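Local coordinates for glycerophosphodiester phosphodiesterase (Thermotoga maritima, PDB 1O1Z), which belongs to the glycerophosphoryl diester phosphodiesterase family and is built on a TIM-barrel fold, here modelled with a bound sodium ion, at residues Arg19-Lys24 against Asp225-Phe230; Ser51-Val56 against Ala77-Leu82; Gly149-Glu154 against Ser174-Tyr179. All blocks are in the same frame, centred on the assembly; numbering follows the deposited sequence. Where two conformers were deposited one is given.

Contact 1 of 3, residues Arg19-Lys24 against Asp225-Phe230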
ATOM      1  N   ARG A  19      -0.894   6.882   0.812  1.00  8.58           N
ATOM      2  CA  ARG A  19       0.196   7.861   0.892  1.00  8.44           C
ATOM      3  C   ARG A  19       0.017   8.792   2.095  1.00  7.77           C
ATOM      4  O   ARG A  19       0.383   9.969   2.078  1.00  8.98           O
ATOM      5  CB  ARG A  19       0.330   8.617  -0.426  1.00  9.16           C
ATOM      6  CG  ARG A  19       0.274   7.755  -1.644  1.00 10.05           C
ATOM      7  CD  ARG A  19       0.548   8.479  -2.943  1.00 10.95           C
ATOM      8  NE  ARG A  19       0.186   7.640  -4.070  1.00 11.88           N
ATOM      9  CZ  ARG A  19      -0.022   8.063  -5.301  1.00 13.85           C
ATOM     10  NH1 ARG A  19       0.136   9.334  -5.623  1.00 16.26           N
ATOM     11  NH2 ARG A  19      -0.416   7.201  -6.230  1.00 17.13           N
ATOM     12  N   GLY A  20      -0.519   8.240   3.176  1.00  8.03           N
ATOM     13  CA  GLY A  20      -0.913   9.014   4.343  1.00  8.54           C
ATOM     14  C   GLY A  20      -2.282   9.657   4.158  1.00  9.44           C
ATOM     15  O   GLY A  20      -3.090   9.169   3.377  1.00  9.69           O
ATOM     16  N   TYR A  21      -2.539  10.749   4.880  1.00  9.63           N
ATOM     17  CA  TYR A  21      -3.786  11.490   4.741  1.00  8.76           C
ATOM     18  C   TYR A  21      -3.584  12.448   3.577  1.00 10.02           C
ATOM     19  O   TYR A  21      -3.446  13.659   3.749  1.00 10.06           O
ATOM     20  CB  TYR A  21      -4.125  12.237   6.024  1.00 10.86           C
ATOM     21  CG  TYR A  21      -5.551  12.738   6.139  1.00  9.69           C
ATOM     22  CD1 TYR A  21      -6.405  12.779   5.034  1.00  9.20           C
ATOM     23  CD2 TYR A  21      -6.034  13.178   7.346  1.00 11.86           C
ATOM     24  CE1 TYR A  21      -7.690  13.226   5.138  1.00 10.82           C
ATOM     25  CE2 TYR A  21      -7.327  13.633   7.467  1.00 11.03           C
ATOM     26  CZ  TYR A  21      -8.155  13.653   6.369  1.00 12.82           C
ATOM     27  OH  TYR A  21      -9.456  14.101   6.499  1.00 15.46           O
ATOM     28  N   SER A  22      -3.581  11.883   2.374  1.00  8.53           N
ATOM     29  CA  SER A  22      -3.105  12.621   1.207  1.00  8.65           C
ATOM     30  C   SER A  22      -4.143  13.589   0.634  1.00 11.08           C
ATOM     31  O   SER A  22      -3.798  14.406  -0.184  1.00 11.16           O
ATOM     32  CB  SER A  22      -2.598  11.642   0.152  1.00 11.87           C
ATOM     33  OG  SER A  22      -3.633  10.772  -0.263  1.00 12.57           O
ATOM     34  N   ALA A  23      -5.409  13.483   1.039  1.00 10.82           N
ATOM     35  CA  ALA A  23      -6.415  14.488   0.626  1.00 10.46           C
ATOM     36  C   ALA A  23      -6.141  15.858   1.237  1.00 11.74           C
ATOM     37  O   ALA A  23      -6.585  16.897   0.688  1.00 14.12           O
ATOM     38  CB  ALA A  23      -7.813  14.048   0.993  1.00 11.09           C
ATOM     39  N   LYS A  24      -5.477  15.883   2.389  1.00 12.20           N
ATOM     40  CA  LYS A  24      -5.251  17.130   3.135  1.00 11.00           C
ATOM     41  C   LYS A  24      -3.779  17.540   3.307  1.00 12.11           C
ATOM     42  O   LYS A  24      -3.489  18.712   3.579  1.00 13.04           O
ATOM     43  CB  LYS A  24      -5.905  17.039   4.516  1.00 12.13           C
ATOM     44  CG  LYS A  24      -7.429  17.076   4.492  1.00 17.77           C
ATOM     45  CD  LYS A  24      -8.001  17.311   5.904  1.00 20.54           C
ATOM     46  CE  LYS A  24      -9.536  17.481   5.880  0.65 24.03           C
ATOM     47  NZ  LYS A  24     -10.090  18.110   7.131  0.65 26.90           N
ATOM     48  N   ASP A 225      -7.692   8.154   0.317  1.00  8.54           N
ATOM     49  CA  ASP A 225      -7.098   9.460   0.585  1.00  9.70           C
ATOM     50  C   ASP A 225      -7.845  10.232   1.693  1.00  9.13           C
ATOM     51  O   ASP A 225      -7.293  11.131   2.317  1.00  9.59           O
ATOM     52  CB  ASP A 225      -7.087  10.316  -0.667  1.00  9.90           C
ATOM     53  CG  ASP A 225      -6.423   9.654  -1.846  1.00 15.32           C
ATOM     54  OD1 ASP A 225      -5.370   9.003  -1.662  1.00 15.78           O
ATOM     55  OD2 ASP A 225      -6.883   9.782  -3.019  1.00 17.37           O
ATOM     56  N   GLU A 226      -9.114   9.894   1.888  1.00  8.31           N
ATOM     57  CA  GLU A 226     -10.039  10.631   2.756  1.00  8.40           C
ATOM     58  C   GLU A 226     -10.165   9.943   4.103  1.00  8.67           C
ATOM     59  O   GLU A 226     -11.191   9.354   4.450  1.00  9.81           O
ATOM     60  CB  GLU A 226     -11.394  10.757   2.069  1.00 10.61           C
ATOM     61  CG  GLU A 226     -11.378  11.635   0.835  1.00 12.71           C
ATOM     62  CD  GLU A 226     -11.348  13.136   1.143  1.00 13.41           C
ATOM     63  OE1 GLU A 226     -11.401  13.553   2.332  1.00 14.45           O
ATOM     64  OE2 GLU A 226     -11.276  13.922   0.179  1.00 21.47           O
ATOM     65  N   VAL A 227      -9.091  10.044   4.890  1.00  9.77           N
ATOM     66  CA  VAL A 227      -9.006   9.287   6.122  1.00  9.66           C
ATOM     67  C   VAL A 227     -10.103   9.592   7.135  1.00  7.76           C
ATOM     68  O   VAL A 227     -10.770   8.680   7.637  1.00  9.39           O
ATOM     69  CB  VAL A 227      -7.618   9.434   6.785  1.00 11.90           C
ATOM     70  CG1 VAL A 227      -7.595   8.758   8.129  1.00 11.32           C
ATOM     71  CG2 VAL A 227      -6.543   8.890   5.873  1.00 13.69           C
ATOM     72  N   GLU A 228     -10.323  10.866   7.473  1.00  8.27           N
ATOM     73  CA  GLU A 228     -11.331  11.181   8.488  1.00  9.36           C
ATOM     74  C   GLU A 228     -12.719  10.717   8.067  1.00 10.30           C
ATOM     75  O   GLU A 228     -13.474  10.200   8.867  1.00 10.97           O
ATOM     76  CB  GLU A 228     -11.402  12.683   8.782  0.65 12.77           C
ATOM     77  CG  GLU A 228     -10.198  13.275   9.491  0.65 15.99           C
ATOM     78  CD  GLU A 228     -10.287  14.799   9.580  0.65 18.35           C
ATOM     79  OE1 GLU A 228     -10.807  15.287  10.604  0.65 24.92           O
ATOM     80  OE2 GLU A 228      -9.879  15.512   8.620  0.65 15.78           O
ATOM     81  N   LEU A 229     -13.055  10.922   6.793  1.00  7.87           N
ATOM     82  CA  LEU A 229     -14.334  10.489   6.256  1.00  7.65           C
ATOM     83  C   LEU A 229     -14.547   9.001   6.517  1.00  7.42           C
ATOM     84  O   LEU A 229     -15.545   8.591   7.048  1.00  9.11           O
ATOM     85  CB  LEU A 229     -14.387  10.797   4.763  1.00  7.58           C
ATOM     86  CG  LEU A 229     -15.590  10.291   3.965  1.00  9.78           C
ATOM     87  CD1 LEU A 229     -16.893  10.775   4.539  1.00 11.46           C
ATOM     88  CD2 LEU A 229     -15.408  10.712   2.502  1.00 10.51           C
ATOM     89  N   PHE A 230     -13.576   8.175   6.134  1.00  7.09           N
ATOM     90  CA  PHE A 230     -13.766   6.749   6.193  1.00  8.38           C
ATOM     91  C   PHE A 230     -13.685   6.213   7.615  1.00  8.41           C
ATOM     92  O   PHE A 230     -14.395   5.274   7.997  1.00  9.49           O
ATOM     93  CB  PHE A 230     -12.799   6.053   5.216  1.00  8.65           C
ATOM     94  CG  PHE A 230     -13.306   6.045   3.816  1.00  7.41           C
ATOM     95  CD1 PHE A 230     -13.398   7.206   3.083  1.00 11.47           C
ATOM     96  CD2 PHE A 230     -13.733   4.864   3.236  1.00 16.47           C
ATOM     97  CE1 PHE A 230     -13.932   7.206   1.782  1.00 10.83           C
ATOM     98  CE2 PHE A 230     -14.237   4.858   1.945  1.00 17.15           C
ATOM     99  CZ  PHE A 230     -14.342   6.040   1.224  1.00 13.84           C
TER
HETATM  100  O   HOH W   1     -11.440  12.836   5.003  1.00 10.96           O
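Tyr21 CG stands anti to its own backbone N (chi1 -164°), which starts the ring toward helix 227-232, and Glu228, its CG anti to the carbonyl carbon and its chain extended beyond, meets the phenol there. Val227 CB sits over the centre of the ring, 3.9 Å from the Tyr21 centroid and only 8° off the ring normal, a CH-pi contact. The opposite face receives Lys24 CB, displaced toward the rim, so the phenol lies between two aliphatic groups. At the ring edge, Tyr21 CD1 is 3.3 Å from Asp225 O, a carbonyl that also accepts the backbone hydrogen bond from Ala23 N (3.3 Å).

Two polar groups converge on one oxygen. Tyr21 OH donates to Glu228 OE2 at 2.6 Å through the anti lone pair, with ring and carboxylate planes 77° apart. Lys24 NZ forms a salt bridge with the same Glu228 OE2 at 3.0 Å, on the syn side; Lys24 and Glu228 were each deposited in two conformers, so both bonds to OE2 describe one copy of each. A water donates to Tyr21 OH and to Glu226 OE1 and accepts from Leu229 N, linking the phenol to the first helical turn and its N-cap residue, Glu226.

Ser22 OG and Asp225 OD1 approach to 2.8 Å at an angle too poor for a hydrogen bond. Each is bonded instead to His18, Ser22 OG to its carbonyl O and Asp225 OD1 to its ND1. The two segments leave the C-terminal ends of the adjacent parallel strands 14-18 and 221-224, and their contact ties together the loop and helix start that follow the first and last of these barrel strands. In this conformer, a hydroxyl donor, an ammonium group and the nearby helix N-terminus would all tend to favour the deprotonated form of Glu228.

Contact 2 of 3, residues Ser51-Val56 against Ala77-Leu82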
ATOM      1  N   SER A  51      17.264   5.142  -3.654  1.00 10.54           N
ATOM      2  CA  SER A  51      18.099   6.272  -3.986  1.00  9.98           C
ATOM      3  C   SER A  51      19.394   5.787  -4.629  1.00 10.89           C
ATOM      4  O   SER A  51      19.672   4.573  -4.692  1.00 11.40           O
ATOM      5  CB  SER A  51      18.438   7.053  -2.707  1.00 11.97           C
ATOM      6  OG  SER A  51      19.242   6.236  -1.860  1.00 12.95           O
ATOM      7  N   LYS A  52      20.186   6.746  -5.091  1.00 10.27           N
ATOM      8  CA  LYS A  52      21.455   6.432  -5.744  1.00 13.13           C
ATOM      9  C   LYS A  52      22.383   5.663  -4.819  1.00 12.38           C
ATOM     10  O   LYS A  52      23.145   4.791  -5.287  1.00 15.85           O
ATOM     11  CB  LYS A  52      22.151   7.686  -6.230  1.00 12.28           C
ATOM     12  CG  LYS A  52      23.473   7.364  -6.948  1.00 19.25           C
ATOM     13  CD  LYS A  52      23.871   8.450  -7.910  1.00 31.02           C
ATOM     14  CE  LYS A  52      25.147   8.084  -8.657  1.00 35.84           C
ATOM     15  NZ  LYS A  52      25.775   9.283  -9.288  1.00 42.85           N
ATOM     16  N   ASP A  53      22.363   6.041  -3.532  1.00 14.72           N
ATOM     17  CA  ASP A  53      23.183   5.388  -2.507  1.00 15.69           C
ATOM     18  C   ASP A  53      22.541   4.144  -1.867  1.00 16.16           C
ATOM     19  O   ASP A  53      23.022   3.628  -0.838  1.00 18.05           O
ATOM     20  CB  ASP A  53      23.734   6.391  -1.447  1.00 17.57           C
ATOM     21  CG  ASP A  53      22.672   7.285  -0.766  1.00 22.61           C
ATOM     22  OD1 ASP A  53      21.540   7.500  -1.253  1.00 14.73           O
ATOM     23  OD2 ASP A  53      22.921   7.879   0.311  1.00 19.57           O
ATOM     24  N   GLY A  54      21.465   3.647  -2.489  1.00 12.32           N
ATOM     25  CA  GLY A  54      20.912   2.351  -2.168  1.00 13.63           C
ATOM     26  C   GLY A  54      20.046   2.327  -0.927  1.00 14.51           C
ATOM     27  O   GLY A  54      19.835   1.270  -0.307  1.00 16.05           O
ATOM     28  N   LYS A  55      19.531   3.502  -0.560  1.00 12.09           N
ATOM     29  CA  LYS A  55      18.670   3.623   0.603  1.00 12.87           C
ATOM     30  C   LYS A  55      17.215   3.611   0.166  1.00 10.72           C
ATOM     31  O   LYS A  55      16.897   4.018  -0.956  1.00 11.35           O
ATOM     32  CB  LYS A  55      18.976   4.917   1.356  1.00 13.37           C
ATOM     33  CG  LYS A  55      20.472   5.121   1.718  1.00 19.47           C
ATOM     34  CD  LYS A  55      21.058   3.971   2.481  1.00 28.06           C
ATOM     35  CE  LYS A  55      22.435   4.330   3.038  1.00 36.87           C
ATOM     36  NZ  LYS A  55      23.130   3.130   3.587  1.00 40.09           N
ATOM     37  N   VAL A  56      16.343   3.146   1.055  1.00 11.10           N
ATOM     38  CA  VAL A  56      14.922   2.991   0.755  1.00  8.62           C
ATOM     39  C   VAL A  56      14.233   4.311   1.021  1.00  9.32           C
ATOM     40  O   VAL A  56      14.146   4.750   2.186  1.00 11.95           O
ATOM     41  CB  VAL A  56      14.271   1.878   1.545  1.00 10.89           C
ATOM     42  CG1 VAL A  56      12.804   1.747   1.133  1.00 11.54           C
ATOM     43  CG2 VAL A  56      14.979   0.565   1.315  1.00 12.54           C
ATOM     44  N   ALA A  77      19.923  10.408  -7.417  1.00 11.00           N
ATOM     45  CA  ALA A  77      20.311  11.302  -6.327  1.00 11.01           C
ATOM     46  C   ALA A  77      20.445  10.515  -5.035  1.00 11.86           C
ATOM     47  O   ALA A  77      19.702   9.559  -4.790  1.00 11.99           O
ATOM     48  CB  ALA A  77      19.285  12.393  -6.160  1.00 11.89           C
ATOM     49  N   THR A  78      21.374  10.936  -4.172  1.00 11.05           N
ATOM     50  CA  THR A  78      21.460  10.364  -2.838  1.00 11.70           C
ATOM     51  C   THR A  78      20.299  10.844  -1.959  1.00  9.45           C
ATOM     52  O   THR A  78      19.628  11.849  -2.251  1.00  9.50           O
ATOM     53  CB  THR A  78      22.778  10.761  -2.150  1.00 12.49           C
ATOM     54  OG1 THR A  78      22.783  12.187  -1.951  1.00 11.15           O
ATOM     55  CG2 THR A  78      23.991  10.427  -3.023  1.00 15.11           C
ATOM     56  N   VAL A  79      20.068  10.161  -0.851  1.00 10.08           N
ATOM     57  CA  VAL A  79      19.037  10.619   0.085  1.00 12.27           C
ATOM     58  C   VAL A  79      19.249  12.085   0.501  1.00  9.78           C
ATOM     59  O   VAL A  79      18.314  12.882   0.477  1.00 10.08           O
ATOM     60  CB  VAL A  79      18.935   9.721   1.339  1.00 15.04           C
ATOM     61  CG1 VAL A  79      17.990  10.311   2.350  1.00 18.02           C
ATOM     62  CG2 VAL A  79      18.453   8.324   0.965  1.00 16.81           C
ATOM     63  N   SER A  80      20.485  12.447   0.833  1.00 11.70           N
ATOM     64  CA  SER A  80      20.797  13.819   1.221  1.00  9.17           C
ATOM     65  C   SER A  80      20.443  14.806   0.105  1.00  7.92           C
ATOM     66  O   SER A  80      19.847  15.846   0.356  1.00  9.79           O
ATOM     67  CB  SER A  80      22.272  13.946   1.603  1.00 12.94           C
ATOM     68  OG  SER A  80      22.521  15.276   2.049  1.00 13.93           O
ATOM     69  N   GLU A  81      20.814  14.467  -1.140  1.00  8.03           N
ATOM     70  CA  GLU A  81      20.505  15.312  -2.293  1.00  9.04           C
ATOM     71  C   GLU A  81      18.995  15.463  -2.498  1.00  8.23           C
ATOM     72  O   GLU A  81      18.516  16.549  -2.774  1.00  9.80           O
ATOM     73  CB  GLU A  81      21.160  14.735  -3.542  1.00  9.80           C
ATOM     74  CG  GLU A  81      22.668  14.951  -3.526  1.00 11.40           C
ATOM     75  CD  GLU A  81      23.444  14.143  -4.551  1.00 18.65           C
ATOM     76  OE1 GLU A  81      22.884  13.249  -5.239  1.00 14.57           O
ATOM     77  OE2 GLU A  81      24.666  14.397  -4.656  1.00 19.01           O
ATOM     78  N   LEU A  82      18.263  14.370  -2.326  1.00  8.77           N
ATOM     79  CA  LEU A  82      16.806  14.396  -2.443  1.00  9.17           C
ATOM     80  C   LEU A  82      16.159  15.265  -1.382  1.00  7.91           C
ATOM     81  O   LEU A  82      15.232  16.005  -1.649  1.00  9.37           O
ATOM     82  CB  LEU A  82      16.231  12.980  -2.398  1.00  9.90           C
ATOM     83  CG  LEU A  82      16.617  12.124  -3.606  1.00  9.14           C
ATOM     84  CD1 LEU A  82      16.327  10.652  -3.357  1.00 13.91           C
ATOM     85  CD2 LEU A  82      15.921  12.632  -4.868  1.00 12.61           C
TER
HETATM   86  O   HOH W   2      22.682  10.424   1.436  1.00 16.68           O
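Ser51 opens the contact by laying CB against the carbonyl of Ala77, Ser51 CB to Ala77 O being 3.5 Å, while its OG faces Val79 CG2. That hydroxyl also serves its own segment: Ser51 OG accepts from Lys55 N and donates to Asp53 OD1 at 2.7 Å. Next, Lys52 N makes a nearly straight bond of 2.9 Å to Ala77 O (170°), coming from above the carbonyl plane, and its aliphatic CB lies over the same peptide group.

Asp53 supplies the side-chain half of the polar contact. Its CG lies between the backbone N and the carbonyl carbon (chi1 53°), on the side of the helix start, and there OD1 takes the hydrogen of Val79 N at 3.1 Å. Ser51 OG and Val79 N reach OD1 from opposite faces of the carboxylate plane, while a water bridges Asp53 OD2 to Ser80 N. Asp53 thus supplements the capping box that Thr78 and Glu81 form at this helix end. Gly54, at positive phi, completes a type I turn with a G1 bulge, and Lys55 CB then presses on Val79 CG2 at a tight 3.5 Å.

The turn joins the antiparallel strands 43-50 and 56-58 and rests on the N-terminus of helix 79-85; Val79 and Ser51 both touch Val57 of strand 56-58, Leu82 packs on Ile74 and Ile90, and Val56 meets Ala118 and Val119 of helix 116-123.

Contact 3 of 3, residues Gly149-Glu154 against Ser174-Tyr179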
ATOM      1  N   GLY A 149       0.572  -8.952  -0.086  1.00 12.27           N
ATOM      2  CA  GLY A 149      -0.654  -8.767  -0.775  1.00 11.74           C
ATOM      3  C   GLY A 149      -0.408  -8.511  -2.244  1.00 11.03           C
ATOM      4  O   GLY A 149       0.414  -7.679  -2.648  1.00 10.70           O
ATOM      5  N   TYR A 150      -1.149  -9.231  -3.062  1.00  9.70           N
ATOM      6  CA  TYR A 150      -1.088  -9.013  -4.493  1.00  8.58           C
ATOM      7  C   TYR A 150      -1.884  -7.766  -4.850  1.00  9.53           C
ATOM      8  O   TYR A 150      -3.063  -7.697  -4.537  1.00 10.65           O
ATOM      9  CB  TYR A 150      -1.735 -10.177  -5.219  1.00 10.00           C
ATOM     10  CG  TYR A 150      -1.048 -11.527  -5.136  1.00  8.76           C
ATOM     11  CD1 TYR A 150       0.330 -11.656  -4.958  1.00  9.42           C
ATOM     12  CD2 TYR A 150      -1.793 -12.682  -5.345  1.00  8.57           C
ATOM     13  CE1 TYR A 150       0.938 -12.921  -5.002  1.00  8.87           C
ATOM     14  CE2 TYR A 150      -1.203 -13.915  -5.366  1.00 10.84           C
ATOM     15  CZ  TYR A 150       0.145 -14.029  -5.163  1.00 12.57           C
ATOM     16  OH  TYR A 150       0.730 -15.293  -5.174  1.00 13.97           O
ATOM     17  N   LEU A 151      -1.275  -6.826  -5.576  1.00  8.23           N
ATOM     18  CA  LEU A 151      -2.004  -5.727  -6.185  1.00  8.01           C
ATOM     19  C   LEU A 151      -2.441  -6.192  -7.541  1.00 10.71           C
ATOM     20  O   LEU A 151      -1.614  -6.645  -8.327  1.00 10.65           O
ATOM     21  CB  LEU A 151      -1.133  -4.481  -6.306  1.00  8.26           C
ATOM     22  CG  LEU A 151      -1.071  -3.684  -5.020  1.00 10.27           C
ATOM     23  CD1 LEU A 151       0.179  -2.795  -4.939  1.00 12.57           C
ATOM     24  CD2 LEU A 151      -2.337  -2.816  -4.959  1.00 11.09           C
ATOM     25  N   ILE A 152      -3.722  -6.043  -7.827  1.00  9.40           N
ATOM     26  CA  ILE A 152      -4.292  -6.539  -9.069  1.00 11.61           C
ATOM     27  C   ILE A 152      -4.592  -5.406 -10.034  1.00 13.88           C
ATOM     28  O   ILE A 152      -5.221  -4.425  -9.649  1.00 12.85           O
ATOM     29  CB  ILE A 152      -5.570  -7.337  -8.728  1.00 14.41           C
ATOM     30  CG1 ILE A 152      -5.285  -8.462  -7.719  0.65 19.44           C
ATOM     31  CG2 ILE A 152      -6.222  -7.847  -9.995  1.00 23.59           C
ATOM     32  CD1 ILE A 152      -6.538  -9.109  -7.171  0.65 28.68           C
ATOM     33  N   ASP A 153      -4.130  -5.546 -11.275  1.00 15.35           N
ATOM     34  CA  ASP A 153      -4.464  -4.604 -12.347  1.00 19.96           C
ATOM     35  C   ASP A 153      -5.088  -5.392 -13.500  1.00 23.86           C
ATOM     36  O   ASP A 153      -5.382  -6.589 -13.351  1.00 23.43           O
ATOM     37  CB  ASP A 153      -3.244  -3.738 -12.745  1.00 22.47           C
ATOM     38  CG  ASP A 153      -2.109  -4.524 -13.409  1.00 28.58           C
ATOM     39  OD1 ASP A 153      -2.355  -5.600 -13.981  1.00 28.25           O
ATOM     40  OD2 ASP A 153      -0.924  -4.115 -13.423  1.00 34.41           O
ATOM     41  N   GLU A 154      -5.300  -4.743 -14.643  1.00 22.82           N
ATOM     42  CA  GLU A 154      -6.069  -5.366 -15.718  1.00 28.40           C
ATOM     43  C   GLU A 154      -5.361  -6.573 -16.339  1.00 28.58           C
ATOM     44  O   GLU A 154      -6.015  -7.478 -16.872  1.00 32.58           O
ATOM     45  CB  GLU A 154      -6.402  -4.347 -16.817  1.00 30.41           C
ATOM     46  N   SER A 174      -3.093 -11.200   1.706  1.00  8.63           N
ATOM     47  CA  SER A 174      -4.139 -10.271   1.277  1.00  8.09           C
ATOM     48  C   SER A 174      -4.165 -10.128  -0.244  1.00  8.73           C
ATOM     49  O   SER A 174      -3.206 -10.473  -0.960  1.00  8.80           O
ATOM     50  CB  SER A 174      -3.918  -8.915   1.928  1.00 10.47           C
ATOM     51  OG  SER A 174      -2.615  -8.416   1.681  1.00 10.18           O
ATOM     52  N   LEU A 175      -5.302  -9.635  -0.718  1.00  8.98           N
ATOM     53  CA  LEU A 175      -5.486  -9.251  -2.112  1.00  7.93           C
ATOM     54  C   LEU A 175      -5.956  -7.811  -2.112  1.00  8.70           C
ATOM     55  O   LEU A 175      -6.863  -7.467  -1.373  1.00  9.98           O
ATOM     56  CB  LEU A 175      -6.526 -10.120  -2.779  1.00 10.26           C
ATOM     57  CG  LEU A 175      -6.184 -11.607  -2.814  1.00 12.26           C
ATOM     58  CD1 LEU A 175      -7.370 -12.427  -3.325  1.00 17.63           C
ATOM     59  CD2 LEU A 175      -4.963 -11.879  -3.691  1.00 13.48           C
ATOM     60  N   HIS A 176      -5.295  -6.986  -2.918  1.00  8.48           N
ATOM     61  CA  HIS A 176      -5.545  -5.551  -2.958  1.00  9.61           C
ATOM     62  C   HIS A 176      -6.136  -5.268  -4.318  1.00  9.09           C
ATOM     63  O   HIS A 176      -5.428  -5.230  -5.317  1.00  9.35           O
ATOM     64  CB  HIS A 176      -4.229  -4.797  -2.748  1.00 10.32           C
ATOM     65  CG  HIS A 176      -3.581  -5.062  -1.421  1.00 11.71           C
ATOM     66  ND1 HIS A 176      -2.766  -4.141  -0.801  1.00 14.79           N
ATOM     67  CD2 HIS A 176      -3.619  -6.145  -0.596  1.00 13.12           C
ATOM     68  CE1 HIS A 176      -2.327  -4.643   0.347  1.00 15.65           C
ATOM     69  NE2 HIS A 176      -2.822  -5.864   0.491  1.00 12.81           N
ATOM     70  N   VAL A 177      -7.449  -5.106  -4.342  1.00  9.69           N
ATOM     71  CA  VAL A 177      -8.207  -5.103  -5.590  1.00 10.20           C
ATOM     72  C   VAL A 177      -8.804  -3.721  -5.839  1.00  9.27           C
ATOM     73  O   VAL A 177      -9.185  -2.985  -4.924  1.00  9.64           O
ATOM     74  CB  VAL A 177      -9.285  -6.192  -5.587  0.65 15.20           C
ATOM     75  CG1 VAL A 177      -8.693  -7.537  -5.134  0.65 18.17           C
ATOM     76  CG2 VAL A 177     -10.364  -5.840  -4.701  0.65 10.56           C
ATOM     77  N   PRO A 178      -8.870  -3.312  -7.091  1.00  8.24           N
ATOM     78  CA  PRO A 178      -9.525  -2.052  -7.411  1.00  9.90           C
ATOM     79  C   PRO A 178     -10.990  -2.151  -7.051  1.00 10.18           C
ATOM     80  O   PRO A 178     -11.607  -3.184  -7.251  1.00 10.83           O
ATOM     81  CB  PRO A 178      -9.335  -1.911  -8.916  1.00 13.44           C
ATOM     82  CG  PRO A 178      -8.803  -3.192  -9.394  1.00 15.51           C
ATOM     83  CD  PRO A 178      -8.336  -3.998  -8.278  1.00 11.44           C
ATOM     84  N   TYR A 179     -11.573  -1.091  -6.517  1.00 10.27           N
ATOM     85  CA  TYR A 179     -12.992  -1.192  -6.143  1.00 12.06           C
ATOM     86  C   TYR A 179     -13.954  -1.503  -7.300  1.00 11.37           C
ATOM     87  O   TYR A 179     -15.035  -2.045  -7.087  1.00 14.10           O
ATOM     88  CB  TYR A 179     -13.448   0.053  -5.365  1.00 14.49           C
ATOM     89  CG  TYR A 179     -13.365   1.342  -6.108  1.00 12.09           C
ATOM     90  CD1 TYR A 179     -14.397   1.769  -6.933  1.00 15.58           C
ATOM     91  CD2 TYR A 179     -12.275   2.206  -5.920  1.00 14.59           C
ATOM     92  CE1 TYR A 179     -14.339   2.974  -7.589  1.00 19.41           C
ATOM     93  CE2 TYR A 179     -12.226   3.421  -6.549  1.00 18.26           C
ATOM     94  CZ  TYR A 179     -13.249   3.807  -7.384  1.00 20.38           C
ATOM     95  OH  TYR A 179     -13.171   5.019  -8.026  1.00 26.57           O
TER
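Tyr150 and Leu175 run side by side on one face of the sheet, pointing the same way, with Tyr150 CD2 3.7 Å from Leu175 CD2. On the other face Leu151 CD2 packs against His176 CB at 3.5 Å, the two side chains running obliquely to one another. Beyond the end of strand 148-151, Ile152 lies alongside Val177, although both have two deposited conformers and the closeness of their methyls is doubtful; Ile152 O also meets the Pro178 ring at CD, 3.4 Å away.

Between these faces the backbones pair in parallel, Tyr150 N donating to Ser174 O, His176 N to Tyr150 O at 2.8 Å, and Ile152 N to His176 O. His176 O is gripped a second time by Trp204 NE1. At the polar edge Ser174 OG and His176 NE2 share a hydrogen bond of 2.8 Å in which either may donate. Gly149 lies across from this pair, and its lack of a side chain leaves room for both His176 NE2 and Ser174 OG, the latter 3.2 Å from Gly149 CA. On the side of the sheet that carries Tyr150 and Leu175, the phenol ends in a hydrogen bond between Tyr150 OH and Asp140 OD1.

Helix 160-170 joins the two strands and covers Tyr150 and Leu175, whereas His176 meets Ile130 and Phe202 of other barrel strands. This is the beta-alpha-beta crossover from which a TIM barrel is assembled.

Overall arrangement
Contacts 1 and 3 belong to the barrel wall and its strand ends: contact 3 pairs two neighbouring strands, and contact 1 joins the loops leaving the first and last of the parallel strands. Their centres are about 20 Å apart and their nearest atoms about 8 Å. Contact 2 stands further out, about 27 Å from contact 1 and about 29 Å from contact 3 between centres, on the opposite side of the chain's centre from contact 3. In sequence, contacts 2 and 3 follow one another between the two segments of contact 1. The residues that bind the sodium ion, Ser123 and Arg126, lie outside the six segments, though Val56 touches helix 116-123, which ends at Ser123.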